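Local coordinates for protein beta-1,4-mannanase (Aplysia kurodai, PDB 3VUP) that hydrolyses the beta-1,4-linked mannose chains of mannan, probably as a digestive enzyme of the sea hare, at residues Arg60-Gln66 with Val106-Asn112; Leu219-Trp225 with Phe256-His262; Glu293-Gln297 with Arg327-Gln331; Lys50-Gly56 with Arg332-Thr336. All coordinates share one frame; numbering follows the deposited sequence.

Overall arrangement
The chain folds as a parallel eight-stranded beta/alpha (TIM) barrel, and the four contacts sample it from the core to the rim. Interactions 1 and 2 are buried strand pairs of the one barrel sheet, with centres 12 Å apart; Arg60 of the first packs against Gln260 and His262 of the second inside the barrel. Interaction 3 links the loop following strand 289-293 to helix 324-338, and it reaches interaction 1 through the Arg60-Glu293 salt bridge. Interaction 4 uses the same helix farther along, against the end of helix 36-53. Backbone bonds and buried rings hold the strand pairs, whereas the outer contacts, only partly buried, use amides, charged groups, waters and some apolar packing, with a sulfate probably from the liquor lodged in interaction 3.

Interaction 1 of 4, residues Arg60-Gln66 with Val106-Asn112; sequences RLWIHIQ and VFPCLWN
Arg60, Leu61 and Trp62 pair in parallel with Phe107, Pro108 and Cys109, the two short axes inclined at 30°, until a beta bulge between Trp62 and Ile65 shifts the register by one. Ahead of the bulge Cys109 N binds Leu61 O at 2.8 Å, and Cys109 O receives Ile63 N. In the bulge Leu110 O takes Ile65 N at 2.9 Å and, weakly, His64 N.

On the face of Arg60 and Trp62 a compact cysteine fits: with SG opposite its own backbone N (chi1 177°), Cys109 holds its sulfur over the five-membered ring of Trp62, 4.4 Å from the centroid. The amide of Asn112 slants against the far end of that indole, ND2 lying 3.4 Å from Trp62 CZ3, while its OD1 is bound by Asn161. His64 lays CB over the six-membered ring of Trp111, 4.0 Å from the centroid, with its imidazole turned 48° from the indole plane and fixed by Tyr136 and Thr70. On the face of Leu61 and Pro108, Ile63 CG1 rests alongside Pro108 CB at 3.7 Å.

Past the bulge, Gln66 NE2 comes from above the carbonyl plane to Asn112 O at 2.9 Å; the same amide also binds Val115 O and Gln117 N. A leucine in place of Gln66 would probably leave Asn112 O and Val115 O short of a donor and Gln117 N without its acceptor. Arg60, bound by Asn22 and paired with Asp158 and Glu293, and Trp62, beside a bound Tris molecule, bring charge and an aromatic surface to the barrel's pocket, consistent with a sugar-binding site.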
# COMPACT_ATOMS: atom_id res chain seq x y z
N ARG A 60 -3.51 -7.33 -0.82
CA ARG A 60 -2.79 -6.23 -1.44
C ARG A 60 -2.16 -6.78 -2.72
O ARG A 60 -1.59 -7.87 -2.71
CB ARG A 60 -1.72 -5.70 -0.49
CG ARG A 60 -0.86 -4.56 -1.07
CD ARG A 60 -0.07 -3.93 0.05
NE ARG A 60 0.81 -2.81 -0.31
CZ ARG A 60 2.14 -2.87 -0.34
NH1 ARG A 60 2.79 -4.02 -0.19
NH2 ARG A 60 2.83 -1.75 -0.53
N LEU A 61 -2.27 -6.04 -3.82
CA LEU A 61 -1.65 -6.46 -5.07
C LEU A 61 -1.27 -5.21 -5.87
O LEU A 61 -1.86 -4.14 -5.69
CB LEU A 61 -2.54 -7.40 -5.88
CG LEU A 61 -3.69 -6.83 -6.71
CD1 LEU A 61 -4.32 -7.93 -7.54
CD2 LEU A 61 -4.75 -6.19 -5.83
N TRP A 62 -0.26 -5.36 -6.71
CA TRP A 62 0.39 -4.21 -7.31
C TRP A 62 -0.05 -4.01 -8.75
O TRP A 62 -0.18 -4.98 -9.51
CB TRP A 62 1.90 -4.36 -7.24
CG TRP A 62 2.50 -4.43 -5.86
CD1 TRP A 62 1.87 -4.63 -4.66
CD2 TRP A 62 3.88 -4.33 -5.57
NE1 TRP A 62 2.80 -4.64 -3.63
CE2 TRP A 62 4.04 -4.46 -4.18
CE3 TRP A 62 5.01 -4.11 -6.36
CZ2 TRP A 62 5.30 -4.40 -3.56
CZ3 TRP A 62 6.24 -4.06 -5.76
CH2 TRP A 62 6.39 -4.21 -4.38
N ILE A 63 -0.26 -2.75 -9.12
CA ILE A 63 -0.88 -2.40 -10.39
C ILE A 63 0.13 -1.83 -11.39
O ILE A 63 0.67 -2.58 -12.20
CB ILE A 63 -2.08 -1.43 -10.19
CG1 ILE A 63 -3.01 -1.94 -9.07
CG2 ILE A 63 -2.83 -1.24 -11.50
CD1 ILE A 63 -3.59 -3.32 -9.28
N HIS A 64 0.40 -0.52 -11.36
CA HIS A 64 1.29 0.08 -12.36
C HIS A 64 2.76 -0.29 -12.14
O HIS A 64 3.51 -0.50 -13.09
CB HIS A 64 1.21 1.61 -12.38
CG HIS A 64 -0.17 2.20 -12.46
ND1 HIS A 64 -1.14 1.77 -13.35
CD2 HIS A 64 -0.70 3.25 -11.80
CE1 HIS A 64 -2.22 2.52 -13.20
NE2 HIS A 64 -1.98 3.43 -12.27
N ILE A 65 3.16 -0.29 -10.86
CA ILE A 65 4.52 -0.57 -10.42
C ILE A 65 5.45 0.57 -10.85
O ILE A 65 5.50 1.59 -10.15
CB ILE A 65 4.98 -2.00 -10.78
CG1 ILE A 65 3.90 -2.98 -10.31
CG2 ILE A 65 6.30 -2.31 -10.13
CD1 ILE A 65 4.32 -4.43 -10.28
N GLN A 66 6.14 0.45 -11.97
CA GLN A 66 6.90 1.59 -12.48
C GLN A 66 6.50 1.97 -13.91
O GLN A 66 7.27 2.58 -14.64
CB GLN A 66 8.41 1.36 -12.33
CG GLN A 66 8.77 1.19 -10.86
CD GLN A 66 10.26 1.18 -10.57
OE1 GLN A 66 11.05 0.56 -11.29
NE2 GLN A 66 10.64 1.83 -9.47
N VAL A 106 -9.89 -5.59 -1.36
CA VAL A 106 -8.72 -5.41 -2.22
C VAL A 106 -8.04 -4.08 -1.94
O VAL A 106 -8.71 -3.04 -1.80
CB VAL A 106 -9.14 -5.47 -3.69
CG1 VAL A 106 -7.95 -5.33 -4.60
CG2 VAL A 106 -9.83 -6.76 -3.96
N PHE A 107 -6.71 -4.12 -1.87
CA PHE A 107 -5.89 -2.93 -1.69
C PHE A 107 -4.91 -2.83 -2.85
O PHE A 107 -3.80 -3.33 -2.77
CB PHE A 107 -5.19 -2.99 -0.33
CG PHE A 107 -6.15 -3.01 0.83
CD1 PHE A 107 -6.50 -1.85 1.47
CD2 PHE A 107 -6.73 -4.20 1.23
CE1 PHE A 107 -7.42 -1.86 2.52
CE2 PHE A 107 -7.65 -4.22 2.28
CZ PHE A 107 -7.99 -3.06 2.92
N PRO A 108 -5.33 -2.20 -3.95
CA PRO A 108 -4.42 -2.04 -5.09
C PRO A 108 -3.31 -1.06 -4.72
O PRO A 108 -3.58 -0.00 -4.15
CB PRO A 108 -5.32 -1.43 -6.18
CG PRO A 108 -6.73 -1.72 -5.73
CD PRO A 108 -6.67 -1.65 -4.24
N CYS A 109 -2.08 -1.43 -5.07
CA CYS A 109 -0.93 -0.57 -4.84
C CYS A 109 -0.47 -0.03 -6.19
O CYS A 109 -0.05 -0.79 -7.06
CB CYS A 109 0.19 -1.35 -4.15
SG CYS A 109 1.70 -0.40 -3.91
N LEU A 110 -0.55 1.29 -6.36
CA LEU A 110 -0.36 1.89 -7.68
C LEU A 110 1.08 1.83 -8.16
O LEU A 110 1.33 1.34 -9.26
CB LEU A 110 -0.88 3.32 -7.69
CG LEU A 110 -2.37 3.48 -7.41
CD1 LEU A 110 -2.71 4.96 -7.40
CD2 LEU A 110 -3.20 2.71 -8.42
N TRP A 111 2.02 2.32 -7.34
CA TRP A 111 3.40 2.55 -7.76
C TRP A 111 4.38 1.83 -6.84
O TRP A 111 4.02 1.39 -5.74
CB TRP A 111 3.71 4.04 -7.75
CG TRP A 111 2.81 4.87 -8.61
CD1 TRP A 111 1.82 5.71 -8.18
CD2 TRP A 111 2.81 4.95 -10.04
NE1 TRP A 111 1.21 6.31 -9.24
CE2 TRP A 111 1.79 5.86 -10.40
CE3 TRP A 111 3.55 4.34 -11.06
CZ2 TRP A 111 1.52 6.19 -11.73
CZ3 TRP A 111 3.27 4.66 -12.38
CH2 TRP A 111 2.26 5.58 -12.70
N ASN A 112 5.64 1.74 -7.28
CA ASN A 112 6.68 1.07 -6.52
C ASN A 112 7.98 1.85 -6.62
O ASN A 112 8.38 2.26 -7.72
CB ASN A 112 6.89 -0.34 -7.09
CG ASN A 112 7.95 -1.13 -6.34
OD1 ASN A 112 8.13 -0.96 -5.14
ND2 ASN A 112 8.64 -2.02 -7.06

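Interaction 2 of 4, residues Leu219-Trp225 with Phe256-His262. With SO4 (sulfate ion), chain D.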
# COMPACT_ATOMS: atom_id res chain seq x y z
N LEU A 219 -10.74 4.97 0.84
CA LEU A 219 -9.63 5.14 1.76
C LEU A 219 -8.31 5.10 1.01
O LEU A 219 -8.18 4.40 0.00
CB LEU A 219 -9.65 4.05 2.84
CG LEU A 219 -10.94 3.92 3.64
CD1 LEU A 219 -10.83 2.77 4.64
CD2 LEU A 219 -11.29 5.22 4.35
N VAL A 220 -7.32 5.83 1.54
CA VAL A 220 -6.02 5.93 0.90
C VAL A 220 -4.91 5.68 1.93
O VAL A 220 -4.97 6.18 3.07
CB VAL A 220 -5.83 7.31 0.22
CG1 VAL A 220 -4.49 7.37 -0.52
CG2 VAL A 220 -6.96 7.58 -0.75
N THR A 221 -3.91 4.92 1.51
CA THR A 221 -2.74 4.64 2.33
C THR A 221 -1.48 4.65 1.44
O THR A 221 -1.56 4.97 0.25
CB THR A 221 -2.89 3.27 3.06
OG1 THR A 221 -1.86 3.11 4.04
CG2 THR A 221 -2.83 2.12 2.08
N MET A 222 -0.35 4.29 2.04
CA MET A 222 0.93 4.18 1.36
C MET A 222 1.78 3.28 2.25
O MET A 222 1.74 3.41 3.48
CB MET A 222 1.54 5.57 1.15
CG MET A 222 2.97 5.60 0.63
SD MET A 222 4.18 5.35 1.95
CE MET A 222 3.69 6.67 3.06
N GLY A 223 2.52 2.35 1.65
CA GLY A 223 3.27 1.38 2.42
C GLY A 223 4.73 1.75 2.62
O GLY A 223 5.53 1.69 1.68
N VAL A 224 5.09 2.14 3.84
CA VAL A 224 6.48 2.51 4.12
C VAL A 224 7.34 1.27 4.30
O VAL A 224 6.87 0.23 4.79
CB VAL A 224 6.62 3.44 5.35
CG1 VAL A 224 5.84 4.73 5.13
CG2 VAL A 224 6.21 2.76 6.65
N TRP A 225 8.61 1.37 3.95
CA TRP A 225 9.50 0.22 4.05
C TRP A 225 9.80 -0.18 5.49
O TRP A 225 10.15 -1.32 5.77
CB TRP A 225 10.78 0.47 3.25
CG TRP A 225 12.07 0.64 4.02
CD1 TRP A 225 13.10 -0.27 4.06
CD2 TRP A 225 12.51 1.77 4.80
NE1 TRP A 225 14.13 0.22 4.82
CE2 TRP A 225 13.80 1.47 5.28
CE3 TRP A 225 11.93 3.00 5.15
CZ2 TRP A 225 14.52 2.34 6.10
CZ3 TRP A 225 12.65 3.87 5.97
CH2 TRP A 225 13.93 3.53 6.43
N PHE A 256 -3.55 10.61 4.14
CA PHE A 256 -3.81 9.19 4.34
C PHE A 256 -4.88 8.95 5.39
O PHE A 256 -4.94 9.64 6.40
CB PHE A 256 -2.52 8.47 4.71
CG PHE A 256 -1.48 8.54 3.64
CD1 PHE A 256 -1.80 8.14 2.35
CD2 PHE A 256 -0.21 9.05 3.88
CE1 PHE A 256 -0.88 8.22 1.33
CE2 PHE A 256 0.72 9.13 2.85
CZ PHE A 256 0.38 8.73 1.58
N ASP A 257 -5.73 7.97 5.12
CA ASP A 257 -6.72 7.52 6.10
C ASP A 257 -6.15 6.54 7.11
O ASP A 257 -6.61 6.48 8.25
CB ASP A 257 -7.90 6.89 5.38
CG ASP A 257 -8.60 7.88 4.50
OD1 ASP A 257 -9.43 8.64 5.05
OD2 ASP A 257 -8.30 7.93 3.28
N PHE A 258 -5.16 5.77 6.69
CA PHE A 258 -4.49 4.85 7.59
C PHE A 258 -3.07 4.69 7.14
O PHE A 258 -2.73 4.93 5.98
CB PHE A 258 -5.22 3.50 7.70
CG PHE A 258 -5.25 2.66 6.44
CD1 PHE A 258 -4.32 1.65 6.23
CD2 PHE A 258 -6.27 2.82 5.52
CE1 PHE A 258 -4.39 0.83 5.11
CE2 PHE A 258 -6.36 2.00 4.41
CZ PHE A 258 -5.42 1.00 4.20
N TYR A 259 -2.21 4.35 8.09
CA TYR A 259 -0.81 4.12 7.82
C TYR A 259 -0.55 2.62 7.63
O TYR A 259 -1.32 1.78 8.09
CB TYR A 259 0.02 4.66 8.96
CG TYR A 259 0.03 6.17 9.12
CD1 TYR A 259 0.42 7.01 8.08
CD2 TYR A 259 -0.29 6.76 10.34
CE1 TYR A 259 0.48 8.38 8.26
CE2 TYR A 259 -0.22 8.14 10.53
CZ TYR A 259 0.17 8.94 9.49
OH TYR A 259 0.27 10.31 9.65
N GLN A 260 0.56 2.32 6.97
CA GLN A 260 0.91 0.95 6.61
C GLN A 260 2.41 0.78 6.74
O GLN A 260 3.17 1.40 6.01
CB GLN A 260 0.47 0.65 5.18
CG GLN A 260 0.82 -0.77 4.75
CD GLN A 260 0.85 -0.99 3.26
OE1 GLN A 260 1.56 -1.88 2.78
NE2 GLN A 260 0.11 -0.19 2.50
N PHE A 261 2.82 -0.02 7.72
CA PHE A 261 4.24 -0.28 7.96
C PHE A 261 4.63 -1.62 7.36
O PHE A 261 3.90 -2.60 7.49
CB PHE A 261 4.52 -0.43 9.46
CG PHE A 261 4.29 0.80 10.32
CD1 PHE A 261 4.09 2.07 9.81
CD2 PHE A 261 4.33 0.65 11.70
CE1 PHE A 261 3.91 3.17 10.67
CE2 PHE A 261 4.16 1.72 12.55
CZ PHE A 261 3.96 2.98 12.04
N HIS A 262 5.83 -1.70 6.78
CA HIS A 262 6.44 -2.98 6.47
C HIS A 262 7.49 -3.27 7.53
O HIS A 262 8.11 -2.34 8.05
CB HIS A 262 7.05 -2.96 5.08
CG HIS A 262 6.07 -2.64 4.02
ND1 HIS A 262 6.43 -2.36 2.72
CD2 HIS A 262 4.72 -2.54 4.06
CE1 HIS A 262 5.35 -2.10 2.01
NE2 HIS A 262 4.30 -2.20 2.80
S SO4 D . -1.14 11.40 13.00
O1 SO4 D . -2.17 12.42 13.17
O2 SO4 D . -1.78 10.12 12.73
O3 SO4 D . -0.28 11.74 11.89
O4 SO4 D . -0.38 11.29 14.25
O HOH W 1 1.91 4.66 6.03
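Val224 pairs in parallel with Phe261, the short strand axes 20° apart: Val224 N reaches Gln260 O at 3.0 Å, and Val224 O receives His262 N. Earlier in the strands the backbones part, and water 1 bridges Met222 O and Gln260 N. At the start Asp257 completes the pairing, its N donating to Val220 O at 2.8 Å while OD2, also paired with Lys212, accepts Val220 N.

Threonine suits position 221 because it has two faces to offer: OG1 donates to Phe258 O at 2.8 Å, and CB sits over the Phe258 ring, 3.6 Å from its centroid. On the outer side Met222 CB meets Phe256 CZ at 3.4 Å, and Met222 N lies over that ring with no polar partner in the model. Gly223 must be bare, since a CB would run into His262 NE2 and Gln260 OE1. Those two atoms bond at 2.8 Å, OE1 lying in the imidazole plane.

The strands belong to one beta-alpha-beta unit with helix 242-249. With Glu162 on its ND1 and Gln260 on its NE2, the His262 ring is held against rotation, about 4 Å from a bound Tris molecule in the barrel's pocket.

Interaction 3 of 4, residues Glu293-Gln297 with Arg327-Gln331; sequences EFWEQ and RGDNQ. With SO4 (sulfate ion), chain F.
Asn330 ND2 donates to Glu296 OE2 at 3.0 Å, a nearly straight bond (171°) in which the carboxylate oxygen is met from above its own plane. The same ND2 reaches a sulfate ion, probably from the crystallisation liquor, at 3.1 Å from its O3. Backbone nitrogen and side chains from both segments surround this anion. Gln297 N binds O4 at 2.8 Å, and Gln331 NE2 holds O2 at 3.3 Å. Arg327 is deposited in two conformers, so its part is less certain; in the one described, NE lies 2.6 Å from O1.

Trp295 forms the wall beside the ion. With CG between the backbone N and the carbonyl carbon (chi1 60°), the indole runs past O1 toward Arg327. In that same, doubtful conformer, Trp295 CZ3 lies over one face of the Arg327 guanidinium, the two planes 37° apart, and Gln297 OE1 takes a weak bond from Arg327 NH2 at 2.8 Å.

In the TIM barrel this is the side where strands lead into helices: residues 293-297 begin the loop after strand 289-293, and residues 327-331 lie in helix 324-338, which follows strand 318-322. The sulfate thus bridges the excursions of the last two strands. Arginine and primary amides offer several N-H groups, which is why an anion from the liquor can settle here.

With an alanine in place of Asn330, the sulfate would probably lose a donor and the Glu296 carboxylate one of the partners that fix its rotation. Farther out, Ile304 N also holds Glu296 OE2, Ser321 OG fixes the Gln331 amide through OE1, and Asp298 takes the indole N-H of Trp295, whose ring meets Trp322 edge-to-face.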
# COMPACT_ATOMS: atom_id res chain seq x y z
N GLU A 293 3.44 -5.73 5.31
CA GLU A 293 4.34 -6.76 4.77
C GLU A 293 5.16 -7.33 5.90
O GLU A 293 5.64 -6.59 6.75
CB GLU A 293 5.34 -6.20 3.75
CG GLU A 293 4.80 -5.77 2.41
CD GLU A 293 5.90 -5.35 1.45
OE1 GLU A 293 7.09 -5.70 1.70
OE2 GLU A 293 5.57 -4.70 0.44
N PHE A 294 5.37 -8.65 5.85
CA PHE A 294 6.28 -9.38 6.71
C PHE A 294 6.30 -10.82 6.23
O PHE A 294 5.38 -11.25 5.53
CB PHE A 294 5.84 -9.33 8.18
CG PHE A 294 4.47 -9.92 8.45
CD1 PHE A 294 4.32 -11.25 8.83
CD2 PHE A 294 3.34 -9.12 8.36
CE1 PHE A 294 3.06 -11.77 9.09
CE2 PHE A 294 2.08 -9.64 8.62
CZ PHE A 294 1.94 -10.97 8.99
N TRP A 295 7.35 -11.56 6.60
CA TRP A 295 7.37 -12.99 6.35
C TRP A 295 8.33 -13.70 7.29
O TRP A 295 9.19 -13.07 7.90
CB TRP A 295 7.65 -13.36 4.88
CG TRP A 295 8.95 -12.90 4.28
CD1 TRP A 295 9.96 -12.19 4.87
CD2 TRP A 295 9.35 -13.15 2.94
NE1 TRP A 295 10.97 -11.97 3.95
CE2 TRP A 295 10.61 -12.54 2.76
CE3 TRP A 295 8.76 -13.80 1.86
CZ2 TRP A 295 11.29 -12.59 1.54
CZ3 TRP A 295 9.43 -13.86 0.66
CH2 TRP A 295 10.68 -13.25 0.51
N GLU A 296 8.19 -15.01 7.39
CA GLU A 296 8.91 -15.76 8.40
C GLU A 296 10.43 -15.77 8.18
O GLU A 296 11.20 -15.73 9.14
CB GLU A 296 8.37 -17.19 8.48
CG GLU A 296 9.00 -18.04 9.58
CD GLU A 296 8.35 -19.41 9.77
OE1 GLU A 296 9.08 -20.36 10.07
OE2 GLU A 296 7.11 -19.54 9.67
N GLN A 297 10.86 -15.80 6.92
CA GLN A 297 12.30 -15.88 6.67
C GLN A 297 13.05 -14.65 7.19
O GLN A 297 14.25 -14.73 7.44
CB GLN A 297 12.62 -16.14 5.20
CG GLN A 297 12.33 -14.99 4.27
CD GLN A 297 13.13 -15.13 3.00
OE1 GLN A 297 12.91 -16.06 2.23
NE2 GLN A 297 14.07 -14.21 2.79
N ARG A 327 4.59 -18.10 -1.07
CA ARG A 327 4.76 -18.43 0.34
C ARG A 327 3.43 -18.73 1.03
O ARG A 327 3.38 -18.87 2.25
CB ARG A 327 5.49 -17.30 1.07
CG ARG A 327 6.52 -16.55 0.21
CD ARG A 327 7.84 -17.31 0.01
NE ARG A 327 8.63 -17.37 1.24
CZ ARG A 327 9.95 -17.53 1.29
NH1 ARG A 327 10.65 -17.62 0.17
NH2 ARG A 327 10.58 -17.59 2.46
N GLY A 328 2.35 -18.82 0.26
CA GLY A 328 1.03 -19.03 0.82
C GLY A 328 0.86 -20.31 1.60
O GLY A 328 0.07 -20.34 2.55
N ASP A 329 1.56 -21.38 1.22
CA ASP A 329 1.50 -22.65 1.95
C ASP A 329 1.75 -22.39 3.43
O ASP A 329 1.01 -22.86 4.30
CB ASP A 329 2.59 -23.64 1.47
CG ASP A 329 2.14 -24.51 0.29
OD1 ASP A 329 1.02 -24.33 -0.21
OD2 ASP A 329 2.94 -25.37 -0.13
N ASN A 330 2.81 -21.65 3.71
CA ASN A 330 3.16 -21.36 5.08
C ASN A 330 2.29 -20.26 5.67
O ASN A 330 1.79 -20.37 6.79
CB ASN A 330 4.64 -20.97 5.18
CG ASN A 330 5.14 -20.95 6.60
OD1 ASN A 330 4.89 -21.89 7.36
ND2 ASN A 330 5.83 -19.88 6.98
N GLN A 331 2.10 -19.19 4.91
CA GLN A 331 1.45 -18.01 5.46
C GLN A 331 -0.02 -18.23 5.79
O GLN A 331 -0.53 -17.66 6.76
CB GLN A 331 1.66 -16.80 4.55
CG GLN A 331 3.13 -16.42 4.48
CD GLN A 331 3.43 -15.30 3.51
OE1 GLN A 331 2.54 -14.77 2.84
NE2 GLN A 331 4.69 -14.92 3.43
S SO4 F . 7.63 -17.30 4.79
O1 SO4 F . 7.49 -16.67 3.51
O2 SO4 F . 6.37 -16.99 5.34
O3 SO4 F . 7.52 -18.74 4.69
O4 SO4 F . 8.95 -16.98 5.31

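Interaction 4 of 4, residues Lys50-Gly56 with Arg332-Thr336; sequences KLHDAGG and RKGIT
Thr336 OG1 lies 2.8 Å from Ala54 O and 3.0 Å from Arg332 O, two acceptors competing for its one proton, and water 4 links it weakly to Asp53 O. A threonine fits here, its small hydroxyl able to serve either its own helix or the end of helix 36-53. That end closes in a Schellman motif: Gly55, with positive phi (99°), sends its N to His52 O while Gly56 N goes back to Leu51 O. The backbone angles at Gly55 call for glycine, since a side chain would be jammed against the preceding carbonyl, and as Leu51 is placed a CB on Gly56 would strike its CD1.

Ile335 packs against the turn. Its CG2, opposite the backbone N, comes within 3.4 Å of Gly56 N, and its CD1 meets Leu51 CD1 at 3.8 Å. Ala54 CB, small enough for the close approach, packs on Arg332 CG at 3.7 Å. Water 5 spans the carbonyls Gly55 O and Ile335 O.

Arg332 is deposited in two conformers; in the one described, and so with some doubt, it turns one guanidinium face to Lys50 CD, Lys50 NZ and Arg332 NH2 stand 4.4 Å apart, and waters 2 and 3 each accept from both side chains. Glu47 pairs with the lysine and Asp329 with the arginine. Helix 36-53 follows the first barrel strand and helix 324-338 the last, so the contact closes the seam of the ring of helices. The acidic partners and intervening waters probably temper the repulsion between the two cations, while the small Ala54 lets the end of helix 36-53 approach Thr336, and the glycines allow the turn.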
# COMPACT_ATOMS: atom_id res chain seq x y z
N LYS A 50 -8.07 -19.40 -2.32
CA LYS A 50 -7.22 -19.97 -1.28
C LYS A 50 -7.14 -19.05 -0.06
O LYS A 50 -7.19 -19.52 1.08
CB LYS A 50 -5.82 -20.27 -1.80
CG LYS A 50 -5.79 -21.45 -2.75
CD LYS A 50 -4.37 -21.83 -3.14
CE LYS A 50 -3.73 -20.75 -4.01
NZ LYS A 50 -2.39 -21.17 -4.52
N LEU A 51 -7.03 -17.75 -0.31
CA LEU A 51 -6.97 -16.79 0.78
C LEU A 51 -8.26 -16.78 1.59
O LEU A 51 -8.23 -16.81 2.82
CB LEU A 51 -6.68 -15.40 0.23
CG LEU A 51 -6.66 -14.27 1.26
CD1 LEU A 51 -5.58 -14.52 2.31
CD2 LEU A 51 -6.45 -12.94 0.56
N HIS A 52 -9.39 -16.74 0.90
CA HIS A 52 -10.68 -16.78 1.58
C HIS A 52 -10.86 -18.07 2.38
O HIS A 52 -11.30 -18.06 3.53
CB HIS A 52 -11.81 -16.67 0.56
CG HIS A 52 -13.15 -17.01 1.14
ND1 HIS A 52 -13.78 -16.21 2.06
CD2 HIS A 52 -13.96 -18.08 0.95
CE1 HIS A 52 -14.93 -16.76 2.41
NE2 HIS A 52 -15.06 -17.90 1.75
N ASP A 53 -10.54 -19.20 1.75
CA ASP A 53 -10.70 -20.49 2.41
C ASP A 53 -9.84 -20.59 3.68
O ASP A 53 -10.22 -21.26 4.63
CB ASP A 53 -10.37 -21.63 1.45
CG ASP A 53 -11.41 -21.79 0.35
OD1 ASP A 53 -12.52 -21.24 0.49
OD2 ASP A 53 -11.12 -22.49 -0.65
N ALA A 54 -8.70 -19.90 3.69
CA ALA A 54 -7.84 -19.88 4.86
C ALA A 54 -8.32 -18.91 5.94
O ALA A 54 -7.77 -18.90 7.04
CB ALA A 54 -6.42 -19.53 4.46
N GLY A 55 -9.32 -18.10 5.63
CA GLY A 55 -9.84 -17.16 6.61
C GLY A 55 -9.34 -15.73 6.48
O GLY A 55 -9.56 -14.92 7.39
N GLY A 56 -8.69 -15.41 5.37
CA GLY A 56 -8.27 -14.05 5.12
C GLY A 56 -9.43 -13.20 4.65
O GLY A 56 -10.41 -13.72 4.10
N ARG A 332 -0.68 -19.08 5.01
CA ARG A 332 -2.07 -19.41 5.29
C ARG A 332 -2.27 -20.01 6.67
O ARG A 332 -3.36 -19.89 7.24
CB ARG A 332 -2.62 -20.37 4.25
CG ARG A 332 -3.01 -19.69 2.96
CD ARG A 332 -3.74 -20.62 2.01
NE ARG A 332 -2.87 -21.61 1.39
CZ ARG A 332 -2.13 -21.37 0.31
NH1 ARG A 332 -1.37 -22.33 -0.21
NH2 ARG A 332 -2.14 -20.17 -0.26
N LYS A 333 -1.24 -20.67 7.21
CA LYS A 333 -1.37 -21.21 8.55
C LYS A 333 -1.59 -20.11 9.57
O LYS A 333 -2.37 -20.26 10.51
CB LYS A 333 -0.08 -21.92 8.96
CG LYS A 333 0.30 -23.09 8.10
CD LYS A 333 1.62 -23.68 8.56
CE LYS A 333 1.49 -24.35 9.91
NZ LYS A 333 2.79 -24.91 10.38
N GLY A 334 -0.88 -19.00 9.41
CA GLY A 334 -1.03 -17.89 10.33
C GLY A 334 -2.36 -17.19 10.17
O GLY A 334 -3.01 -16.83 11.15
N ILE A 335 -2.77 -16.98 8.92
CA ILE A 335 -4.07 -16.41 8.61
C ILE A 335 -5.19 -17.26 9.23
O ILE A 335 -6.10 -16.73 9.87
CB ILE A 335 -4.23 -16.29 7.09
CG1 ILE A 335 -3.24 -15.25 6.55
CG2 ILE A 335 -5.66 -15.95 6.70
CD1 ILE A 335 -3.03 -15.32 5.06
N THR A 336 -5.11 -18.58 9.07
CA THR A 336 -6.11 -19.47 9.64
C THR A 336 -6.12 -19.41 11.16
O THR A 336 -7.17 -19.42 11.78
CB THR A 336 -5.88 -20.92 9.16
OG1 THR A 336 -6.10 -20.99 7.74
CG2 THR A 336 -6.82 -21.87 9.86
O HOH W 2 -0.75 -19.33 -2.73
O HOH W 3 -0.33 -22.13 -2.79
O HOH W 4 -9.25 -22.26 7.16
O HOH W 5 -7.41 -14.42 9.32